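Local coordinates for protein transcriptional regulator, MerR family (Bacillus thuringiensis serovar konkukian, PDB 3GPV) that probably acts as a DNA-binding transcription factor of the MerR family, regulating gene expression through a helix-turn-helix domain, at residues 20-25 / 31-36; 26-31 / 65-70. One frame throughout, in Å; residues are numbered along the deposited sequence.

Interaction 1 of 2, residues 20-25 / 31-36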
loop_
_atom_site.group_PDB
_atom_site.type_symbol
_atom_site.label_atom_id
_atom_site.label_comp_id
_atom_site.label_asym_id
_atom_site.label_seq_id
_atom_site.Cartn_x
_atom_site.Cartn_y
_atom_site.Cartn_z
ATOM N N GLY B 20 -8.309 21.678 -10.718
ATOM C CA GLY B 20 -8.847 21.884 -9.388
ATOM C C GLY B 20 -10.167 21.189 -9.110
ATOM O O GLY B 20 -10.367 20.654 -8.020
ATOM N N GLN B 21 -11.076 21.197 -10.082
ATOM C CA GLN B 21 -12.366 20.546 -9.907
ATOM C C GLN B 21 -12.175 19.035 -9.900
ATOM O O GLN B 21 -12.814 18.317 -9.135
ATOM C CB GLN B 21 -13.323 20.943 -11.037
ATOM C CG GLN B 21 -13.584 22.439 -11.119
ATOM C CD GLN B 21 -14.348 22.841 -12.363
ATOM O OE1 GLN B 21 -14.082 22.340 -13.450
ATOM N NE2 GLN B 21 -15.293 23.762 -12.213
ATOM N N VAL B 22 -11.286 18.557 -10.757
ATOM C CA VAL B 22 -11.019 17.134 -10.836
ATOM C C VAL B 22 -10.440 16.640 -9.513
ATOM O O VAL B 22 -10.756 15.539 -9.066
ATOM C CB VAL B 22 -10.054 16.823 -11.992
ATOM C CG1 VAL B 22 -9.636 15.374 -11.952
ATOM C CG2 VAL B 22 -10.734 17.125 -13.319
ATOM N N ALA B 23 -9.603 17.464 -8.884
ATOM C CA ALA B 23 -8.998 17.102 -7.606
ATOM C C ALA B 23 -10.098 16.905 -6.582
ATOM O O ALA B 23 -10.074 15.958 -5.799
ATOM C CB ALA B 23 -8.045 18.184 -7.144
ATOM N N LYS B 24 -11.069 17.807 -6.591
ATOM C CA LYS B 24 -12.183 17.697 -5.667
ATOM C C LYS B 24 -13.004 16.440 -5.952
ATOM O O LYS B 24 -13.331 15.690 -5.035
ATOM C CB LYS B 24 -13.070 18.935 -5.760
ATOM C CG LYS B 24 -12.338 20.236 -5.491
ATOM C CD LYS B 24 -13.273 21.431 -5.442
ATOM C CE LYS B 24 -12.503 22.707 -5.123
ATOM N NZ LYS B 24 -13.407 23.889 -4.979
HETATM N N MSE B 25 -13.344 16.202 -7.215
HETATM C CA MSE B 25 -14.121 15.022 -7.530
HETATM C C MSE B 25 -13.357 13.753 -7.188
HETATM O O MSE B 25 -13.943 12.790 -6.715
HETATM C CB MSE B 25 -14.507 15.016 -9.005
HETATM C CG MSE B 25 -15.501 16.094 -9.358
HETATM SE SE MSE B 25 -16.010 15.982 -11.216
HETATM C CE MSE B 25 -14.486 16.644 -12.088
ATOM N N SER B 31 -1.855 19.447 -5.267
ATOM C CA SER B 31 -0.462 19.054 -5.425
ATOM C C SER B 31 -0.295 17.598 -5.847
ATOM O O SER B 31 0.645 17.269 -6.571
ATOM C CB SER B 31 0.303 19.307 -4.131
ATOM O OG SER B 31 -0.366 18.708 -3.036
ATOM N N GLN B 32 -1.194 16.725 -5.392
ATOM C CA GLN B 32 -1.123 15.312 -5.752
ATOM C C GLN B 32 -1.290 15.143 -7.253
ATOM O O GLN B 32 -0.542 14.402 -7.888
ATOM C CB GLN B 32 -2.204 14.506 -5.031
ATOM C CG GLN B 32 -1.873 14.162 -3.589
ATOM C CD GLN B 32 -2.951 13.323 -2.924
ATOM O OE1 GLN B 32 -4.087 13.766 -2.765
ATOM N NE2 GLN B 32 -2.597 12.102 -2.535
ATOM N N ILE B 33 -2.275 15.833 -7.815
ATOM C CA ILE B 33 -2.531 15.753 -9.244
ATOM C C ILE B 33 -1.381 16.346 -10.042
ATOM O O ILE B 33 -1.068 15.881 -11.133
ATOM C CB ILE B 33 -3.830 16.490 -9.617
ATOM C CG1 ILE B 33 -5.001 15.849 -8.884
ATOM C CG2 ILE B 33 -4.070 16.416 -11.130
ATOM C CD1 ILE B 33 -6.336 16.393 -9.286
ATOM N N ARG B 34 -0.750 17.377 -9.498
ATOM C CA ARG B 34 0.360 18.005 -10.195
ATOM C C ARG B 34 1.564 17.077 -10.234
ATOM O O ARG B 34 2.366 17.126 -11.165
ATOM C CB ARG B 34 0.707 19.340 -9.536
ATOM C CG ARG B 34 -0.269 20.444 -9.917
ATOM C CD ARG B 34 -0.058 21.713 -9.108
ATOM N NE ARG B 34 -0.990 22.762 -9.515
ATOM C CZ ARG B 34 -1.206 23.880 -8.829
ATOM N NH1 ARG B 34 -0.559 24.102 -7.691
ATOM N NH2 ARG B 34 -2.076 24.776 -9.280
ATOM N N TYR B 35 1.679 16.219 -9.227
ATOM C CA TYR B 35 2.779 15.268 -9.179
ATOM C C TYR B 35 2.642 14.331 -10.371
ATOM O O TYR B 35 3.613 14.065 -11.089
ATOM C CB TYR B 35 2.730 14.460 -7.885
ATOM C CG TYR B 35 3.752 13.350 -7.821
ATOM C CD1 TYR B 35 5.112 13.622 -7.944
ATOM C CD2 TYR B 35 3.360 12.028 -7.620
ATOM C CE1 TYR B 35 6.058 12.605 -7.866
ATOM C CE2 TYR B 35 4.298 11.005 -7.540
ATOM C CZ TYR B 35 5.645 11.300 -7.661
ATOM O OH TYR B 35 6.578 10.290 -7.570
ATOM N N TYR B 36 1.425 13.833 -10.576
ATOM C CA TYR B 36 1.145 12.938 -11.686
ATOM C C TYR B 36 1.422 13.668 -12.990
ATOM O O TYR B 36 1.851 13.070 -13.977
ATOM C CB TYR B 36 -0.313 12.484 -11.646
ATOM C CG TYR B 36 -0.650 11.596 -10.471
ATOM C CD1 TYR B 36 0.086 10.442 -10.214
ATOM C CD2 TYR B 36 -1.724 11.889 -9.634
ATOM C CE1 TYR B 36 -0.241 9.595 -9.157
ATOM C CE2 TYR B 36 -2.060 11.050 -8.572
ATOM C CZ TYR B 36 -1.315 9.904 -8.341
ATOM O OH TYR B 36 -1.643 9.057 -7.304
#
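V22 and A23, consecutive residues of helix 19-25, together receive the tip of a single side chain from helix 30-38, that of I33. V22 makes the looser half of the contact. Its CG1 stays 4.4 Å from I33 CD1, and I33 CD1 comes slightly closer to the backbone, 4.1 Å from V22 C. The V22 side chain also packs on L60 and L63 of helix 57-70 and on Y17 of strand 17-18. A23 follows and makes the tight half. I33 CD1 lies 3.2 Å from A23 CA and 3.3 Å from A23 CB, both below the usual van der Waals separation of two carbons, so the exact closeness is doubtful although the methyl clearly meets both atoms. These two helices and the turn joining them form the helix-turn-helix of the MerR DNA-binding domain, in which helix 30-38 probably serves as the recognition helix, as in MerR relatives. The small alanine allows its partner helix to come near: the CA atoms of A23 and I33 are 6.8 Å apart. I33 bridges that gap with an outstretched chain. Its CG1 branch stands beside the backbone N (chi1 -60°), and chi2 at -174° carries CD1 straight outward, whereas the CG2 branch remains nearer its own helix. F42, in the loop after helix 30-38, also packs on I33. Past A23, the selenomethionine M25 packs on Y17. The amide N of M25 is bonded to the carbonyl O of Q21 at 2.9 Å, a helical turn that spans the two contacting residues.

Interaction 2 of 2, residues 26-31 / 65-70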
loop_
_atom_site.group_PDB
_atom_site.type_symbol
_atom_site.label_atom_id
_atom_site.label_comp_id
_atom_site.label_asym_id
_atom_site.label_seq_id
_atom_site.Cartn_x
_atom_site.Cartn_y
_atom_site.Cartn_z
ATOM N N GLN B 26 -12.051 13.760 -7.420
ATOM C CA GLN B 26 -11.248 12.574 -7.139
ATOM C C GLN B 26 -10.673 12.553 -5.747
ATOM O O GLN B 26 -9.846 11.709 -5.443
ATOM C CB GLN B 26 -10.131 12.386 -8.180
ATOM C CG GLN B 26 -10.691 12.200 -9.572
ATOM C CD GLN B 26 -11.530 10.942 -9.689
ATOM O OE1 GLN B 26 -11.077 9.850 -9.343
ATOM N NE2 GLN B 26 -12.761 11.087 -10.187
ATOM N N HIS B 27 -11.164 13.445 -4.889
ATOM C CA HIS B 27 -10.686 13.533 -3.515
ATOM C C HIS B 27 -9.165 13.533 -3.486
ATOM O O HIS B 27 -8.543 12.847 -2.675
ATOM C CB HIS B 27 -11.226 12.373 -2.674
ATOM C CG HIS B 27 -12.703 12.419 -2.469
ATOM N ND1 HIS B 27 -13.408 11.392 -1.882
ATOM C CD2 HIS B 27 -13.614 13.374 -2.772
ATOM C CE1 HIS B 27 -14.688 11.709 -1.835
ATOM N NE2 HIS B 27 -14.840 12.908 -2.368
ATOM N N LEU B 28 -8.581 14.304 -4.396
ATOM C CA LEU B 28 -7.134 14.439 -4.499
ATOM C C LEU B 28 -6.784 15.876 -4.151
ATOM O O LEU B 28 -7.623 16.765 -4.273
ATOM C CB LEU B 28 -6.668 14.154 -5.924
ATOM C CG LEU B 28 -6.787 12.744 -6.496
ATOM C CD1 LEU B 28 -6.630 12.807 -8.006
ATOM C CD2 LEU B 28 -5.733 11.841 -5.877
ATOM N N THR B 29 -5.554 16.104 -3.706
ATOM C CA THR B 29 -5.121 17.454 -3.387
ATOM C C THR B 29 -4.601 18.022 -4.696
ATOM O O THR B 29 -4.231 17.268 -5.593
ATOM C CB THR B 29 -3.981 17.467 -2.339
ATOM O OG1 THR B 29 -2.836 16.782 -2.858
ATOM C CG2 THR B 29 -4.433 16.799 -1.052
ATOM N N ILE B 30 -4.587 19.342 -4.811
ATOM C CA ILE B 30 -4.105 19.994 -6.017
ATOM C C ILE B 30 -2.664 19.571 -6.314
ATOM O O ILE B 30 -2.294 19.347 -7.469
ATOM C CB ILE B 30 -4.174 21.538 -5.874
ATOM C CG1 ILE B 30 -3.853 22.203 -7.211
ATOM C CG2 ILE B 30 -3.212 22.018 -4.793
ATOM C CD1 ILE B 30 -4.960 22.084 -8.236
ATOM N N SER B 31 -1.855 19.447 -5.267
ATOM C CA SER B 31 -0.462 19.054 -5.425
ATOM C C SER B 31 -0.295 17.598 -5.847
ATOM O O SER B 31 0.645 17.269 -6.571
ATOM C CB SER B 31 0.303 19.307 -4.131
ATOM O OG SER B 31 -0.366 18.708 -3.036
HETATM N N MSE B 65 -8.047 5.344 -14.256
HETATM C CA MSE B 65 -7.197 4.160 -14.372
HETATM C C MSE B 65 -5.847 4.459 -13.761
HETATM O O MSE B 65 -5.289 3.625 -13.066
HETATM C CB MSE B 65 -7.024 3.697 -15.820
HETATM C CG MSE B 65 -6.166 2.425 -15.946
HETATM SE SE MSE B 65 -6.862 0.846 -15.002
HETATM C CE MSE B 65 -8.404 0.589 -16.153
ATOM N N ILE B 66 -5.330 5.653 -14.006
ATOM C CA ILE B 66 -4.045 6.016 -13.434
ATOM C C ILE B 66 -4.146 5.795 -11.937
ATOM O O ILE B 66 -3.320 5.110 -11.354
ATOM C CB ILE B 66 -3.663 7.486 -13.733
ATOM C CG1 ILE B 66 -3.468 7.666 -15.236
ATOM C CG2 ILE B 66 -2.403 7.859 -12.985
ATOM C CD1 ILE B 66 -2.545 6.627 -15.877
ATOM N N LEU B 67 -5.208 6.315 -11.332
ATOM C CA LEU B 67 -5.399 6.167 -9.898
ATOM C C LEU B 67 -5.593 4.711 -9.473
ATOM O O LEU B 67 -5.097 4.296 -8.426
ATOM C CB LEU B 67 -6.594 7.010 -9.433
ATOM C CG LEU B 67 -6.448 8.523 -9.640
ATOM C CD1 LEU B 67 -7.706 9.237 -9.211
ATOM C CD2 LEU B 67 -5.258 9.024 -8.848
ATOM N N CYS B 68 -6.319 3.952 -10.284
ATOM C CA CYS B 68 -6.574 2.551 -9.999
ATOM C C CYS B 68 -5.266 1.773 -9.949
ATOM O O CYS B 68 -5.024 1.013 -9.022
ATOM C CB CYS B 68 -7.490 1.969 -11.075
ATOM S SG CYS B 68 -7.678 0.165 -11.052
ATOM N N LEU B 69 -4.425 1.979 -10.953
ATOM C CA LEU B 69 -3.138 1.306 -11.039
ATOM C C LEU B 69 -2.186 1.762 -9.935
ATOM O O LEU B 69 -1.414 0.972 -9.398
ATOM C CB LEU B 69 -2.516 1.565 -12.416
ATOM C CG LEU B 69 -3.315 0.997 -13.594
ATOM C CD1 LEU B 69 -2.727 1.447 -14.912
ATOM C CD2 LEU B 69 -3.311 -0.499 -13.503
ATOM N N LYS B 70 -2.243 3.042 -9.595
ATOM C CA LYS B 70 -1.379 3.570 -8.553
ATOM C C LYS B 70 -1.829 3.074 -7.183
ATOM O O LYS B 70 -1.007 2.741 -6.337
ATOM C CB LYS B 70 -1.368 5.104 -8.601
ATOM C CG LYS B 70 -0.781 5.794 -7.379
ATOM C CD LYS B 70 -1.851 5.969 -6.306
ATOM C CE LYS B 70 -1.376 6.816 -5.131
ATOM N NZ LYS B 70 -2.496 7.063 -4.172
#
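The flat carboxamide of Q26 meets L67 through its oxygen: OE1 lies 3.4 Å from L67 CD1, while NE2 is directed away from the leucine. The methyl approaches the oxygen from the side of Q26 CG and sits somewhat out of the amide plane. Because the partner is a methyl, the contact is van der Waals; L67 does not lie over a face of the amide. Here the turn of the helix-turn-helix, residues 26-29, rests against the last turns of helix 57-70 within the MerR DNA-binding domain. Q26 is the first residue to leave the preceding helix, and H27, with positive phi, is the C-prime residue of the Schellman motif that ends it. In Q26, CG stands beside the backbone N (chi1 -61°) and the chain bends at chi2 (-63°), which brings OE1 to the leucine and lays the chain across it. Q26 CB is 4.1 Å from L67 CD1. L28, the next residue to take part, approaches differently, extending toward L67 so that the two leucines meet tip to tip. Its CD1 methyl is 3.9 Å from L67 CD1, and L67 CD1 is therefore shared between Q26 and L28. Just beyond, T29 is the N-cap of helix 30-38: its OG1 caps the amide N of Q32, and OE1 of Q32 is bonded in return to the amide N of T29, completing a capping box. Elsewhere on helix 57-70, I66 packs on I79 and I83 of helix 76-88, and L69 on I121 of the second subunit. On the side facing the turn, the other methyl of L67, CD2, makes contact with both branches of L28, lying 4.1 Å from L28 CD1 and 4.1 Å from L28 CD2.

Interactions 1 and 2 are neighbours in one helix-turn-helix, their centres 7 Å apart, and their segments alternate along the chain, sharing S31. The Schellman motif joins them through the backbone, since A23 O, in interaction 1, lies 2.6 Å from L28 N, in interaction 2, a probable hydrogen bond. Side chains make a second connection: I33 CG1 is 3.6 Å from L28 CD1, so apolar packing runs from helix 19-25 through I33 and L28 to L67. Y36 of helix 30-38 adds a direct route, its CE2 lying 3.8 Å from L67 CD2. Together the contacts set the putative recognition helix against both the preceding helix and helix 57-70.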